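PDB 3FP5: acyl-CoA Binding Protein, which probably binds long-chain acyl-CoA esters in the fungus Moniliophthora perniciosa, as other members of the acyl-CoA binding protein family do. Local coordinates for residues L32-Y37 against E82-I87. Numbering follows the deposited sequence.
Sequences LYFYKY and EKLLEI
Lys83 crosses the rings of Tyr33 and Phe34 obliquely, touching one face of each with its aliphatic chain. A bend at chi2 sets CD, and one at chi3 (69°) brings Lys83 CE over the centre of the Tyr33 ring, 3.6 Å from the centroid, a CH-pi contact. Lys83 NZ follows over the same face, 4.5 Å from the Tyr33 ring centroid, and adds a cation-pi interaction. A salt bridge also holds the ammonium on its own helix: Lys83 NZ lies 2.9 Å from Glu86 OE1, on the syn side of the carboxylate but 30° out of its plane. Tyr37 CE2 packs against the opposite face of Tyr33, near the rim.

The second CH-pi contact places Lys83 CG over one face of Phe34. At its edge the Phe34 ring meets the backbone of Leu84, Phe34 CE1 lying 3.6 Å from Leu84 N. Its contacts with Leu84 CB and Ile87 are apolar; tip to tip, Phe34 CE2 lies 3.6 Å from Ile87 CD1.

The axes of segments 32-37 and 82-87 run nearly antiparallel (158°), 10.8 Å apart, on helices 28-42 and 73-91. Val15 of helix 5-17 touches both Phe34 and Leu84, while Ile103 of helix 94-105 packs on Leu84.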
loop_
_atom_site.group_PDB
_atom_site.type_symbol
_atom_site.label_atom_id
_atom_site.label_comp_id
_atom_site.label_asym_id
_atom_site.label_seq_id
_atom_site.Cartn_x
_atom_site.Cartn_y
_atom_site.Cartn_z
ATOM N N LEU A 32 -7.159 -1.001 -1.656
ATOM C CA LEU A 32 -6.889 -1.459 -3.016
ATOM C C LEU A 32 -5.614 -0.797 -3.553
ATOM O O LEU A 32 -4.827 -1.421 -4.261
ATOM C CB LEU A 32 -8.075 -1.157 -3.928
ATOM C CG LEU A 32 -9.225 -2.157 -3.785
ATOM C CD1 LEU A 32 -10.447 -1.665 -4.532
ATOM C CD2 LEU A 32 -8.809 -3.544 -4.268
ATOM N N TYR A 33 -5.415 0.468 -3.198
ATOM C CA TYR A 33 -4.233 1.205 -3.635
ATOM C C TYR A 33 -2.976 0.588 -3.020
ATOM O O TYR A 33 -1.971 0.350 -3.701
ATOM C CB TYR A 33 -4.387 2.676 -3.240
ATOM C CG TYR A 33 -3.352 3.617 -3.804
ATOM C CD1 TYR A 33 -3.658 4.480 -4.861
ATOM C CD2 TYR A 33 -2.071 3.667 -3.261
ATOM C CE1 TYR A 33 -2.706 5.368 -5.357
ATOM C CE2 TYR A 33 -1.120 4.539 -3.754
ATOM C CZ TYR A 33 -1.439 5.387 -4.801
ATOM O OH TYR A 33 -0.473 6.260 -5.276
ATOM N N PHE A 34 -3.031 0.324 -1.717
ATOM C CA PHE A 34 -1.935 -0.373 -1.055
ATOM C C PHE A 34 -1.699 -1.746 -1.683
ATOM O O PHE A 34 -0.554 -2.151 -1.888
ATOM C CB PHE A 34 -2.222 -0.555 0.439
ATOM C CG PHE A 34 -1.985 0.687 1.272
ATOM C CD1 PHE A 34 -0.789 1.390 1.186
ATOM C CD2 PHE A 34 -2.949 1.113 2.178
ATOM C CE1 PHE A 34 -0.575 2.525 1.977
ATOM C CE2 PHE A 34 -2.739 2.240 2.976
ATOM C CZ PHE A 34 -1.551 2.943 2.868
ATOM N N TYR A 35 -2.782 -2.463 -1.978
ATOM C CA TYR A 35 -2.662 -3.810 -2.533
ATOM C C TYR A 35 -1.910 -3.784 -3.855
ATOM O O TYR A 35 -0.956 -4.549 -4.057
ATOM C CB TYR A 35 -4.034 -4.464 -2.763
ATOM C CG TYR A 35 -3.905 -5.850 -3.369
ATOM C CD1 TYR A 35 -3.583 -6.941 -2.577
ATOM C CD2 TYR A 35 -4.046 -6.057 -4.744
ATOM C CE1 TYR A 35 -3.440 -8.208 -3.121
ATOM C CE2 TYR A 35 -3.906 -7.320 -5.298
ATOM C CZ TYR A 35 -3.603 -8.392 -4.481
ATOM O OH TYR A 35 -3.452 -9.649 -5.017
ATOM N N LYS A 36 -2.339 -2.901 -4.752
ATOM C CA LYS A 36 -1.814 -2.929 -6.108
ATOM C C LYS A 36 -0.318 -2.604 -6.096
ATOM O O LYS A 36 0.470 -3.256 -6.787
ATOM C CB LYS A 36 -2.614 -2.014 -7.055
ATOM C CG LYS A 36 -2.361 -0.517 -6.910
ATOM C CD LYS A 36 -3.446 0.282 -7.629
ATOM C CE LYS A 36 -3.157 1.776 -7.584
ATOM N NZ LYS A 36 -4.310 2.595 -8.056
ATOM N N TYR A 37 0.084 -1.638 -5.273
ATOM C CA TYR A 37 1.505 -1.298 -5.215
ATOM C C TYR A 37 2.313 -2.294 -4.386
ATOM O O TYR A 37 3.504 -2.488 -4.638
ATOM C CB TYR A 37 1.733 0.156 -4.781
ATOM C CG TYR A 37 1.405 1.116 -5.899
ATOM C CD1 TYR A 37 2.094 1.056 -7.112
ATOM C CD2 TYR A 37 0.385 2.058 -5.766
ATOM C CE1 TYR A 37 1.800 1.923 -8.142
ATOM C CE2 TYR A 37 0.071 2.919 -6.808
ATOM C CZ TYR A 37 0.788 2.844 -7.997
ATOM O OH TYR A 37 0.498 3.690 -9.044
ATOM N N GLU A 82 4.191 6.863 0.183
ATOM C CA GLU A 82 3.519 8.151 0.140
ATOM C C GLU A 82 2.027 8.083 0.487
ATOM O O GLU A 82 1.506 8.982 1.156
ATOM C CB GLU A 82 3.745 8.815 -1.216
ATOM C CG GLU A 82 5.148 9.373 -1.344
ATOM C CD GLU A 82 5.391 10.002 -2.695
ATOM O OE1 GLU A 82 4.513 9.880 -3.578
ATOM O OE2 GLU A 82 6.463 10.618 -2.863
ATOM N N LYS A 83 1.341 7.023 0.053
ATOM C CA LYS A 83 -0.064 6.861 0.408
ATOM C C LYS A 83 -0.228 6.699 1.922
ATOM O O LYS A 83 -1.141 7.270 2.524
ATOM C CB LYS A 83 -0.686 5.659 -0.304
ATOM C CG LYS A 83 -2.152 5.415 0.066
ATOM C CD LYS A 83 -2.993 6.648 -0.215
ATOM C CE LYS A 83 -3.116 6.883 -1.717
ATOM N NZ LYS A 83 -3.991 8.043 -2.017
ATOM N N LEU A 84 0.651 5.916 2.536
ATOM C CA LEU A 84 0.587 5.746 3.984
ATOM C C LEU A 84 0.868 7.081 4.682
ATOM O O LEU A 84 0.175 7.458 5.640
ATOM C CB LEU A 84 1.584 4.678 4.447
ATOM C CG LEU A 84 1.647 4.492 5.965
ATOM C CD1 LEU A 84 0.254 4.141 6.535
ATOM C CD2 LEU A 84 2.667 3.422 6.325
ATOM N N LEU A 85 1.879 7.810 4.211
ATOM C CA LEU A 85 2.176 9.110 4.824
ATOM C C LEU A 85 0.989 10.065 4.714
ATOM O O LEU A 85 0.661 10.772 5.670
ATOM C CB LEU A 85 3.437 9.740 4.224
ATOM C CG LEU A 85 4.722 9.011 4.618
ATOM C CD1 LEU A 85 5.922 9.569 3.877
ATOM C CD2 LEU A 85 4.929 9.105 6.127
ATOM N N GLU A 86 0.344 10.071 3.552
ATOM C CA GLU A 86 -0.847 10.879 3.327
ATOM C C GLU A 86 -1.889 10.547 4.387
ATOM O O GLU A 86 -2.424 11.431 5.054
ATOM C CB GLU A 86 -1.413 10.592 1.934
ATOM C CG GLU A 86 -2.745 11.245 1.651
ATOM C CD GLU A 86 -3.326 10.818 0.314
ATOM O OE1 GLU A 86 -2.654 10.059 -0.422
ATOM O OE2 GLU A 86 -4.460 11.238 0.005
ATOM N N ILE A 87 -2.148 9.254 4.550
ATOM C CA ILE A 87 -3.161 8.783 5.488
ATOM C C ILE A 87 -2.812 9.131 6.937
ATOM O O ILE A 87 -3.685 9.531 7.711
ATOM C CB ILE A 87 -3.384 7.263 5.339
ATOM C CG1 ILE A 87 -4.162 6.976 4.061
ATOM C CG2 ILE A 87 -4.109 6.697 6.554
ATOM C CD1 ILE A 87 -4.116 5.506 3.626
#